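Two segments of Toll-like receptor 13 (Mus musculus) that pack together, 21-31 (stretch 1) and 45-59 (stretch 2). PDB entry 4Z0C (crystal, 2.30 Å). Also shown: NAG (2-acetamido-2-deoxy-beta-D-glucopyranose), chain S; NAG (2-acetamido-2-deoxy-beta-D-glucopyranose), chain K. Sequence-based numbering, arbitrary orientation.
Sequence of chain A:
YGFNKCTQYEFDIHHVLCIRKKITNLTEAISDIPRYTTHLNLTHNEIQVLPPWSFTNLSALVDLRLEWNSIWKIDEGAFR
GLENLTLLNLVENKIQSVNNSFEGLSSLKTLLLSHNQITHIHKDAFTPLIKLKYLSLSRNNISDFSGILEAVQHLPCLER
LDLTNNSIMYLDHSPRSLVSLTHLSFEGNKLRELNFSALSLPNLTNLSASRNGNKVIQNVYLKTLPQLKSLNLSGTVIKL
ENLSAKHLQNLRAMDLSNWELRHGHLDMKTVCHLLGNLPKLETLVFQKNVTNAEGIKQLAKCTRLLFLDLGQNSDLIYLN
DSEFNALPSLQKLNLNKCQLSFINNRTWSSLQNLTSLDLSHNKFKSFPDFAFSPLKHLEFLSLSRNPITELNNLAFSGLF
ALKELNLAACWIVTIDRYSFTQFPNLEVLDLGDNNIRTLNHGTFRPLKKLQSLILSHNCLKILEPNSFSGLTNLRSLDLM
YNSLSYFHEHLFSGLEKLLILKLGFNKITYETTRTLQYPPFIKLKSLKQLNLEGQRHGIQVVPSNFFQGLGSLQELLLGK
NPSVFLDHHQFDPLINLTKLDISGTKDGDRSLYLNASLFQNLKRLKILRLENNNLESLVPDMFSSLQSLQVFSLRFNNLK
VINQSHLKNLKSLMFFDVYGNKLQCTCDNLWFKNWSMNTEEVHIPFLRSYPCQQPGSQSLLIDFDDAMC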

ATOM      1  N   LYS A  21     -16.994 -25.319   6.433  1.00 28.74           N
ATOM      2  CA  LYS A  21     -18.173 -25.626   5.631  1.00 34.33           C
ATOM      3  C   LYS A  21     -19.426 -25.718   6.501  1.00 39.15           C
ATOM      4  O   LYS A  21     -20.441 -26.244   6.059  1.00 35.94           O
ATOM      5  N   LYS A  22     -19.350 -25.224   7.737  1.00 41.62           N
ATOM      6  CA  LYS A  22     -20.497 -25.266   8.655  1.00 42.21           C
ATOM      7  C   LYS A  22     -21.037 -26.687   8.833  1.00 39.42           C
ATOM      8  O   LYS A  22     -22.232 -26.886   9.076  1.00 38.97           O
ATOM      9  N   ILE A  23     -20.148 -27.666   8.707  1.00 32.37           N
ATOM     10  CA  ILE A  23     -20.525 -29.062   8.816  1.00 29.47           C
ATOM     11  C   ILE A  23     -20.999 -29.379  10.220  1.00 39.77           C
ATOM     12  O   ILE A  23     -20.351 -29.039  11.214  1.00 43.13           O
ATOM     13  N   THR A  24     -22.137 -30.047  10.303  1.00 46.65           N
ATOM     14  CA  THR A  24     -22.696 -30.365  11.597  1.00 53.20           C
ATOM     15  C   THR A  24     -22.896 -31.862  11.757  1.00 58.77           C
ATOM     16  O   THR A  24     -22.856 -32.378  12.872  1.00 66.01           O
ATOM     17  N   ASN A  25     -23.072 -32.553  10.633  1.00 55.06           N
ATOM     18  CA  ASN A  25     -23.249 -34.004  10.611  1.00 48.65           C
ATOM     19  C   ASN A  25     -22.035 -34.697   9.977  1.00 41.72           C
ATOM     20  O   ASN A  25     -21.869 -34.699   8.756  1.00 36.53           O
ATOM     21  N   LEU A  26     -21.190 -35.276  10.823  1.00 38.77           N
ATOM     22  CA  LEU A  26     -19.911 -35.846  10.394  1.00 38.08           C
ATOM     23  C   LEU A  26     -20.063 -36.946   9.339  1.00 40.49           C
ATOM     24  O   LEU A  26     -19.391 -36.929   8.297  1.00 37.76           O
ATOM     25  N   THR A  27     -20.930 -37.911   9.629  1.00 43.91           N
ATOM     26  CA  THR A  27     -21.187 -39.027   8.719  1.00 47.08           C
ATOM     27  C   THR A  27     -21.672 -38.620   7.319  1.00 45.84           C
ATOM     28  O   THR A  27     -21.120 -39.076   6.314  1.00 40.50           O
ATOM     29  N   GLU A  28     -22.684 -37.759   7.251  1.00 49.48           N
ATOM     30  CA  GLU A  28     -23.159 -37.265   5.958  1.00 50.97           C
ATOM     31  C   GLU A  28     -22.046 -36.590   5.171  1.00 49.11           C
ATOM     32  O   GLU A  28     -21.807 -36.935   4.014  1.00 48.37           O
ATOM     33  N   ALA A  29     -21.335 -35.674   5.824  1.00 44.00           N
ATOM     34  CA  ALA A  29     -20.285 -34.911   5.168  1.00 37.24           C
ATOM     35  C   ALA A  29     -19.224 -35.796   4.504  1.00 35.01           C
ATOM     36  O   ALA A  29     -18.773 -35.509   3.412  1.00 35.84           O
ATOM     37  N   ILE A  30     -18.828 -36.884   5.138  1.00 37.67           N
ATOM     38  CA  ILE A  30     -17.778 -37.697   4.530  1.00 45.00           C
ATOM     39  C   ILE A  30     -18.268 -38.912   3.726  1.00 37.42           C
ATOM     40  O   ILE A  30     -17.453 -39.675   3.213  1.00 39.47           O
ATOM     41  N   SER A  31     -19.583 -39.057   3.572  1.00 35.92           N
ATOM     42  CA  SER A  31     -20.165 -40.262   2.932  1.00 39.48           C
ATOM     43  C   SER A  31     -19.797 -40.451   1.451  1.00 44.60           C
ATOM     44  O   SER A  31     -19.818 -41.572   0.934  1.00 39.29           O
ATOM     45  N   ASN A  45     -15.409 -26.449  11.794  1.00 26.38           N
ATOM     46  CA  ASN A  45     -16.806 -26.782  11.516  1.00 38.31           C
ATOM     47  C   ASN A  45     -17.594 -26.841  12.832  1.00 43.27           C
ATOM     48  O   ASN A  45     -17.095 -26.409  13.852  1.00 46.16           O
ATOM     49  N   GLU A  46     -18.802 -27.398  12.829  1.00 46.65           N
ATOM     50  CA  GLU A  46     -19.635 -27.387  14.035  1.00 43.08           C
ATOM     51  C   GLU A  46     -20.064 -28.806  14.441  1.00 47.56           C
ATOM     52  O   GLU A  46     -21.154 -29.008  14.984  1.00 44.64           O
ATOM     53  N   ILE A  47     -19.190 -29.776  14.178  1.00 46.79           N
ATOM     54  CA  ILE A  47     -19.398 -31.167  14.578  1.00 43.71           C
ATOM     55  C   ILE A  47     -19.489 -31.312  16.102  1.00 33.99           C
ATOM     56  O   ILE A  47     -18.658 -30.778  16.830  1.00 37.61           O
ATOM     57  N   GLN A  48     -20.505 -32.031  16.574  1.00 37.45           N
ATOM     58  CA  GLN A  48     -20.772 -32.128  18.003  1.00 41.47           C
ATOM     59  C   GLN A  48     -20.601 -33.549  18.547  1.00 45.57           C
ATOM     60  O   GLN A  48     -20.086 -33.733  19.646  1.00 55.92           O
ATOM     61  N   VAL A  49     -21.003 -34.561  17.786  1.00 42.17           N
ATOM     62  CA  VAL A  49     -20.844 -35.928  18.273  1.00 43.48           C
ATOM     63  C   VAL A  49     -20.129 -36.813  17.266  1.00 39.11           C
ATOM     64  O   VAL A  49     -20.241 -36.622  16.054  1.00 32.06           O
ATOM     65  N   LEU A  50     -19.367 -37.767  17.790  1.00 38.04           N
ATOM     66  CA  LEU A  50     -18.704 -38.761  16.964  1.00 39.51           C
ATOM     67  C   LEU A  50     -19.330 -40.116  17.270  1.00 51.76           C
ATOM     68  O   LEU A  50     -18.979 -40.755  18.270  1.00 56.56           O
ATOM     69  N   PRO A  51     -20.271 -40.551  16.411  1.00 49.04           N
ATOM     70  CA  PRO A  51     -20.997 -41.826  16.517  1.00 41.54           C
ATOM     71  C   PRO A  51     -20.070 -43.036  16.410  1.00 51.99           C
ATOM     72  O   PRO A  51     -18.926 -42.886  15.972  1.00 49.17           O
ATOM     73  N   PRO A  52     -20.559 -44.219  16.837  1.00 59.01           N
ATOM     74  CA  PRO A  52     -19.860 -45.511  16.933  1.00 54.35           C
ATOM     75  C   PRO A  52     -19.118 -46.071  15.713  1.00 54.65           C
ATOM     76  O   PRO A  52     -18.228 -46.877  15.912  1.00 67.25           O
ATOM     77  N   TRP A  53     -19.460 -45.715  14.490  1.00 41.90           N
ATOM     78  CA  TRP A  53     -18.616 -46.160  13.386  1.00 49.31           C
ATOM     79  C   TRP A  53     -18.445 -45.038  12.384  1.00 55.77           C
ATOM     80  O   TRP A  53     -18.833 -45.167  11.219  1.00 59.14           O
ATOM     81  N   SER A  54     -17.852 -43.943  12.853  1.00 51.81           N
ATOM     82  CA  SER A  54     -17.795 -42.705  12.093  1.00 43.44           C
ATOM     83  C   SER A  54     -17.003 -42.842  10.809  1.00 43.12           C
ATOM     84  O   SER A  54     -17.328 -42.206   9.818  1.00 43.70           O
ATOM     85  N   PHE A  55     -16.009 -43.721  10.800  1.00 48.48           N
ATOM     86  CA  PHE A  55     -15.112 -43.816   9.650  1.00 46.07           C
ATOM     87  C   PHE A  55     -15.046 -45.186   8.971  1.00 48.20           C
ATOM     88  O   PHE A  55     -13.988 -45.580   8.484  1.00 45.65           O
ATOM     89  N   THR A  56     -16.178 -45.891   8.935  1.00 59.01           N
ATOM     90  CA  THR A  56     -16.266 -47.261   8.399  1.00 62.83           C
ATOM     91  C   THR A  56     -15.626 -47.461   7.023  1.00 54.51           C
ATOM     92  O   THR A  56     -14.820 -48.371   6.832  1.00 55.74           O
ATOM     93  N   ASN A  57     -15.987 -46.617   6.063  1.00 52.61           N
ATOM     94  CA  ASN A  57     -15.481 -46.779   4.704  1.00 56.58           C
ATOM     95  C   ASN A  57     -14.174 -46.016   4.444  1.00 56.12           C
ATOM     96  O   ASN A  57     -13.750 -45.857   3.303  1.00 60.91           O
ATOM     97  N   LEU A  58     -13.535 -45.560   5.516  1.00 53.59           N
ATOM     98  CA  LEU A  58     -12.308 -44.769   5.422  1.00 44.97           C
ATOM     99  C   LEU A  58     -11.140 -45.340   6.246  1.00 43.86           C
ATOM    100  O   LEU A  58     -10.474 -44.611   6.987  1.00 47.09           O
ATOM    101  N   SER A  59     -10.873 -46.636   6.095  1.00 39.74           N
ATOM    102  CA  SER A  59      -9.885 -47.313   6.930  1.00 40.37           C
ATOM    103  C   SER A  59      -8.460 -47.080   6.447  1.00 43.13           C
ATOM    104  O   SER A  59      -7.499 -47.540   7.080  1.00 41.77           O
TER

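In leucine-rich-repeat proteins such as Toll-like receptors, a buried asparagine often serves as a polar staple between neighbouring turns of chain, and these two segments are a compact example. Asn45, chi1 m, points toward stretch 1, and its OD1 accepts two backbone hydrogen bonds, from Lys21 N at 2.9 Å and from Ile23 N at 3.0 Å. Its ND2 is satisfied elsewhere in the structure, so the buried amide leaves neither end unpaired. A third bond, from Glu46 N to Ile23 O at 2.8 Å, ties backbone to backbone, close to where the CA atoms of Lys22 and Asn45 come within 4.9 Å and those of Thr24 and Ile47 within 4.5 Å. Beside it, the exposed Glu46 turns its carboxylate back to Lys22, yet Lys22 NZ and Glu46 OE2 remain 4.3 Å apart, too far for a salt bridge; the carbon chain is nearer, with Lys22 CG 3.1 Å from Glu46 OE2.

Beyond this polar end, apolar side chains take over. Ile23 and Ile47, both m,t, each direct CA-to-CB sideways, and Ile23 CG2 lies 4.0 Å from Ile47 CG1. Leu26, in the t,p rotamer, points inward from the helix and is the most extensively covered residue: its CD1 lies 4.1 Å from Ile47 CD1, while its CD2 sits 3.9 Å from Leu50 CG and from Phe55 CZ. One helical turn on, Ile30 (p,t) sends CD1 to within 3.7 Å of Phe55 CE1 and 3.9 Å of Leu58 CD1. Ser54 lies in this apolar setting with its CB 3.9 Å from Leu26 CD2, while its OG donates to Pro51 O at 2.7 Å, within its own stretch.

The outward-facing Asn25 does two jobs: OD1 caps the helix by accepting from Glu28 N at 3.3 Å, and ND2 is bonded to C1 of the chain S NAG at 1.5 Å. That sugar's C8 reaches 3.9 Å from Val49 CG2, so the glycan touches both stretches.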

ATOM      1  CB  LYS A  21     -17.983 -26.943   4.880  1.00 27.49           C
ATOM      2  CG  LYS A  21     -16.776 -27.008   3.949  1.00 32.29           C
ATOM      3  CD  LYS A  21     -16.769 -25.919   2.884  1.00 39.16           C
ATOM      4  CE  LYS A  21     -15.545 -26.064   1.986  1.00 48.78           C
ATOM      5  NZ  LYS A  21     -14.963 -24.750   1.576  1.00 65.51           N
ATOM      6  CB  LYS A  22     -21.625 -24.361   8.160  1.00 47.81           C
ATOM      7  CG  LYS A  22     -21.511 -22.899   8.572  1.00 54.37           C
ATOM      8  CD  LYS A  22     -22.180 -22.010   7.546  1.00 59.14           C
ATOM      9  CE  LYS A  22     -22.365 -20.606   8.068  1.00 59.04           C
ATOM     10  NZ  LYS A  22     -23.460 -20.613   9.079  1.00 59.01           N
ATOM     11  CB  ILE A  23     -19.354 -29.986   8.441  1.00 34.35           C
ATOM     12  CG1 ILE A  23     -19.059 -29.883   6.943  1.00 35.34           C
ATOM     13  CG2 ILE A  23     -19.646 -31.436   8.834  1.00 25.44           C
ATOM     14  CD1 ILE A  23     -17.750 -30.551   6.524  1.00 39.36           C
ATOM     15  CB  THR A  24     -24.009 -29.608  11.823  1.00 57.63           C
ATOM     16  OG1 THR A  24     -24.448 -29.824  13.166  1.00 66.58           O
ATOM     17  CG2 THR A  24     -25.082 -30.095  10.867  1.00 57.15           C
ATOM     18  CB  ASN A  25     -24.549 -34.347   9.869  1.00 50.90           C
ATOM     19  CG  ASN A  25     -24.992 -35.788  10.070  1.00 51.25           C
ATOM     20  OD1 ASN A  25     -24.194 -36.719   9.948  1.00 48.15           O
ATOM     21  ND2 ASN A  25     -26.280 -35.973  10.389  1.00 60.90           N
ATOM     22  CB  LEU A  26     -19.134 -36.385  11.603  1.00 30.87           C
ATOM     23  CG  LEU A  26     -17.864 -37.170  11.274  1.00 31.94           C
ATOM     24  CD1 LEU A  26     -16.895 -36.299  10.512  1.00 37.48           C
ATOM     25  CD2 LEU A  26     -17.213 -37.706  12.548  1.00 36.96           C
ATOM     26  CB  THR A  27     -22.178 -40.008   9.339  1.00 41.42           C
ATOM     27  OG1 THR A  27     -21.488 -40.785  10.319  1.00 41.89           O
ATOM     28  CG2 THR A  27     -22.733 -40.932   8.277  1.00 56.08           C
ATOM     29  CB  GLU A  28     -24.336 -36.303   6.131  1.00 51.73           C
ATOM     30  CG  GLU A  28     -25.659 -37.012   6.373  1.00 64.17           C
ATOM     31  CD  GLU A  28     -25.896 -38.177   5.402  1.00 68.68           C
ATOM     32  OE1 GLU A  28     -25.631 -39.340   5.777  1.00 66.11           O
ATOM     33  OE2 GLU A  28     -26.353 -37.926   4.265  1.00 72.54           O
ATOM     34  CB  ALA A  29     -19.641 -33.944   6.161  1.00 37.12           C
ATOM     35  CB  ILE A  30     -16.752 -38.152   5.581  1.00 46.98           C
ATOM     36  CG1 ILE A  30     -17.398 -39.110   6.585  1.00 49.06           C
ATOM     37  CG2 ILE A  30     -16.194 -36.952   6.304  1.00 50.89           C
ATOM     38  CD1 ILE A  30     -16.555 -39.338   7.830  1.00 53.35           C
ATOM     39  CB  SER A  31     -21.691 -40.288   3.090  1.00 28.26           C
ATOM     40  OG  SER A  31     -22.288 -39.186   2.417  1.00 38.77           O
ATOM     41  CB  ASN A  45     -16.907 -28.096  10.726  1.00 35.88           C
ATOM     42  CG  ASN A  45     -16.428 -27.948   9.290  1.00 34.42           C
ATOM     43  OD1 ASN A  45     -17.135 -27.397   8.442  1.00 32.95           O
ATOM     44  ND2 ASN A  45     -15.219 -28.436   9.012  1.00 26.53           N
ATOM     45  CB  GLU A  46     -20.871 -26.499  13.829  1.00 40.79           C
ATOM     46  CG  GLU A  46     -20.637 -25.301  12.902  1.00 50.52           C
ATOM     47  CD  GLU A  46     -21.921 -24.561  12.537  1.00 60.95           C
ATOM     48  OE1 GLU A  46     -22.940 -24.751  13.239  1.00 63.61           O
ATOM     49  OE2 GLU A  46     -21.918 -23.804  11.535  1.00 63.37           O
ATOM     50  CB  ILE A  47     -18.249 -32.057  14.057  1.00 40.20           C
ATOM     51  CG1 ILE A  47     -18.186 -31.991  12.525  1.00 31.91           C
ATOM     52  CG2 ILE A  47     -18.404 -33.489  14.560  1.00 32.59           C
ATOM     53  CD1 ILE A  47     -16.856 -32.416  11.939  1.00 23.19           C
ATOM     54  CB  GLN A  48     -22.175 -31.611  18.342  1.00 42.85           C
ATOM     55  CG  GLN A  48     -22.281 -30.099  18.384  1.00 44.99           C
ATOM     56  CD  GLN A  48     -23.513 -29.598  19.124  1.00 50.52           C
ATOM     57  OE1 GLN A  48     -24.501 -30.300  19.255  1.00 54.58           O
ATOM     58  NE2 GLN A  48     -23.458 -28.359  19.586  1.00 60.47           N
ATOM     59  CB  VAL A  49     -22.191 -36.594  18.692  1.00 49.77           C
ATOM     60  CG1 VAL A  49     -23.015 -35.664  19.575  1.00 44.52           C
ATOM     61  CG2 VAL A  49     -22.987 -37.014  17.483  1.00 59.77           C
ATOM     62  CB  LEU A  50     -17.201 -38.808  17.260  1.00 36.62           C
ATOM     63  CG  LEU A  50     -16.255 -38.058  16.317  1.00 37.32           C
ATOM     64  CD1 LEU A  50     -16.575 -36.584  16.314  1.00 36.02           C
ATOM     65  CD2 LEU A  50     -14.793 -38.303  16.651  1.00 33.56           C
ATOM     66  CB  PRO A  51     -21.974 -41.780  15.332  1.00 36.72           C
ATOM     67  CG  PRO A  51     -21.424 -40.719  14.391  1.00 35.81           C
ATOM     68  CD  PRO A  51     -20.749 -39.728  15.282  1.00 41.14           C
ATOM     69  CB  PRO A  52     -20.985 -46.470  17.322  1.00 51.99           C
ATOM     70  CG  PRO A  52     -21.880 -45.643  18.150  1.00 55.72           C
ATOM     71  CD  PRO A  52     -21.860 -44.274  17.533  1.00 58.65           C
ATOM     72  CB  TRP A  53     -19.167 -47.427  12.709  1.00 50.13           C
ATOM     73  CG  TRP A  53     -18.672 -48.715  13.317  1.00 52.35           C
ATOM     74  CD1 TRP A  53     -19.163 -49.347  14.434  1.00 50.94           C
ATOM     75  CD2 TRP A  53     -17.585 -49.530  12.845  1.00 49.34           C
ATOM     76  NE1 TRP A  53     -18.449 -50.495  14.680  1.00 49.12           N
ATOM     77  CE2 TRP A  53     -17.478 -50.634  13.724  1.00 47.91           C
ATOM     78  CE3 TRP A  53     -16.689 -49.431  11.776  1.00 42.74           C
ATOM     79  CZ2 TRP A  53     -16.512 -51.630  13.560  1.00 45.29           C
ATOM     80  CZ3 TRP A  53     -15.735 -50.435  11.608  1.00 40.40           C
ATOM     81  CH2 TRP A  53     -15.658 -51.516  12.494  1.00 41.81           C
ATOM     82  CB  SER A  54     -17.231 -41.577  12.958  1.00 40.93           C
ATOM     83  OG  SER A  54     -18.119 -41.250  14.018  1.00 35.83           O
ATOM     84  CB  PHE A  55     -13.723 -43.329  10.056  1.00 39.96           C
ATOM     85  CG  PHE A  55     -13.732 -41.936  10.603  1.00 45.10           C
ATOM     86  CD1 PHE A  55     -13.743 -40.841   9.744  1.00 34.40           C
ATOM     87  CD2 PHE A  55     -13.778 -41.709  11.979  1.00 43.63           C
ATOM     88  CE1 PHE A  55     -13.776 -39.552  10.244  1.00 30.56           C
ATOM     89  CE2 PHE A  55     -13.806 -40.410  12.484  1.00 35.71           C
ATOM     90  CZ  PHE A  55     -13.811 -39.337  11.613  1.00 26.80           C
ATOM     91  CB  THR A  56     -17.731 -47.748   8.286  1.00 70.94           C
ATOM     92  OG1 THR A  56     -18.416 -47.542   9.523  1.00 79.09           O
ATOM     93  CG2 THR A  56     -17.769 -49.228   7.935  1.00 72.87           C
ATOM     94  CB  ASN A  57     -16.569 -46.432   3.667  1.00 58.76           C
ATOM     95  CG  ASN A  57     -17.705 -47.465   3.630  1.00 60.46           C
ATOM     96  OD1 ASN A  57     -17.501 -48.622   3.979  1.00 47.04           O
ATOM     97  ND2 ASN A  57     -18.900 -47.043   3.180  1.00 70.60           N
ATOM     98  CB  LEU A  58     -12.600 -43.328   5.835  1.00 37.08           C
ATOM     99  CG  LEU A  58     -13.424 -42.527   4.825  1.00 33.87           C
ATOM    100  CD1 LEU A  58     -14.117 -41.332   5.460  1.00 26.80           C
ATOM    101  CD2 LEU A  58     -12.522 -42.068   3.700  1.00 39.10           C
ATOM    102  CB  SER A  59     -10.155 -48.815   7.013  1.00 34.64           C
ATOM    103  OG  SER A  59      -9.850 -49.435   5.776  1.00 45.57           O
TER
HETATM  104  C1  NAG S 915     -26.673 -37.368  10.311  1.00 70.40           C
HETATM  105  C2  NAG S 915     -27.454 -37.666  11.600  1.00 72.69           C
HETATM  106  C3  NAG S 915     -28.201 -39.004  11.564  1.00 78.82           C
HETATM  107  C4  NAG S 915     -28.893 -39.256  10.224  1.00 80.52           C
HETATM  108  C5  NAG S 915     -27.938 -38.976   9.063  1.00 73.75           C
HETATM  109  C6  NAG S 915     -28.597 -39.217   7.704  1.00 72.16           C
HETATM  110  C7  NAG S 915     -26.636 -36.652  13.673  1.00 75.95           C
HETATM  111  C8  NAG S 915     -25.368 -36.332  14.414  1.00 68.67           C
HETATM  112  N2  NAG S 915     -26.571 -37.624  12.756  1.00 73.07           N
HETATM  113  O3  NAG S 915     -29.169 -39.026  12.596  1.00 79.44           O
HETATM  114  O4  NAG S 915     -29.369 -40.590  10.167  1.00 82.75           O
HETATM  115  O5  NAG S 915     -27.442 -37.650   9.147  1.00 69.97           O
HETATM  116  O6  NAG S 915     -29.829 -38.534   7.584  1.00 73.98           O
HETATM  117  O7  NAG S 915     -27.667 -36.023  13.921  1.00 79.60           O
HETATM  118  C1  NAG K 903     -19.820 -48.130   2.894  1.00 70.98           C
HETATM  119  C2  NAG K 903     -21.183 -47.454   3.108  1.00 69.00           C
HETATM  120  C3  NAG K 903     -22.345 -48.323   2.619  1.00 72.33           C
HETATM  121  C4  NAG K 903     -22.107 -48.616   1.147  1.00 79.55           C
HETATM  122  C5  NAG K 903     -20.772 -49.347   0.995  1.00 82.19           C
HETATM  123  C6  NAG K 903     -20.507 -49.653  -0.481  1.00 82.17           C
HETATM  124  C7  NAG K 903     -21.564 -45.795   4.842  1.00 66.17           C
HETATM  125  C8  NAG K 903     -22.235 -45.553   6.165  1.00 65.44           C
HETATM  126  N2  NAG K 903     -21.369 -47.068   4.494  1.00 63.91           N
HETATM  127  O3  NAG K 903     -23.598 -47.688   2.783  1.00 62.82           O
HETATM  128  O4  NAG K 903     -23.174 -49.369   0.603  1.00 80.54           O
HETATM  129  O5  NAG K 903     -19.680 -48.619   1.565  1.00 78.13           O
HETATM  130  O6  NAG K 903     -20.710 -48.495  -1.267  1.00 81.73           O
HETATM  131  O7  NAG K 903     -21.220 -44.839   4.143  1.00 66.89           O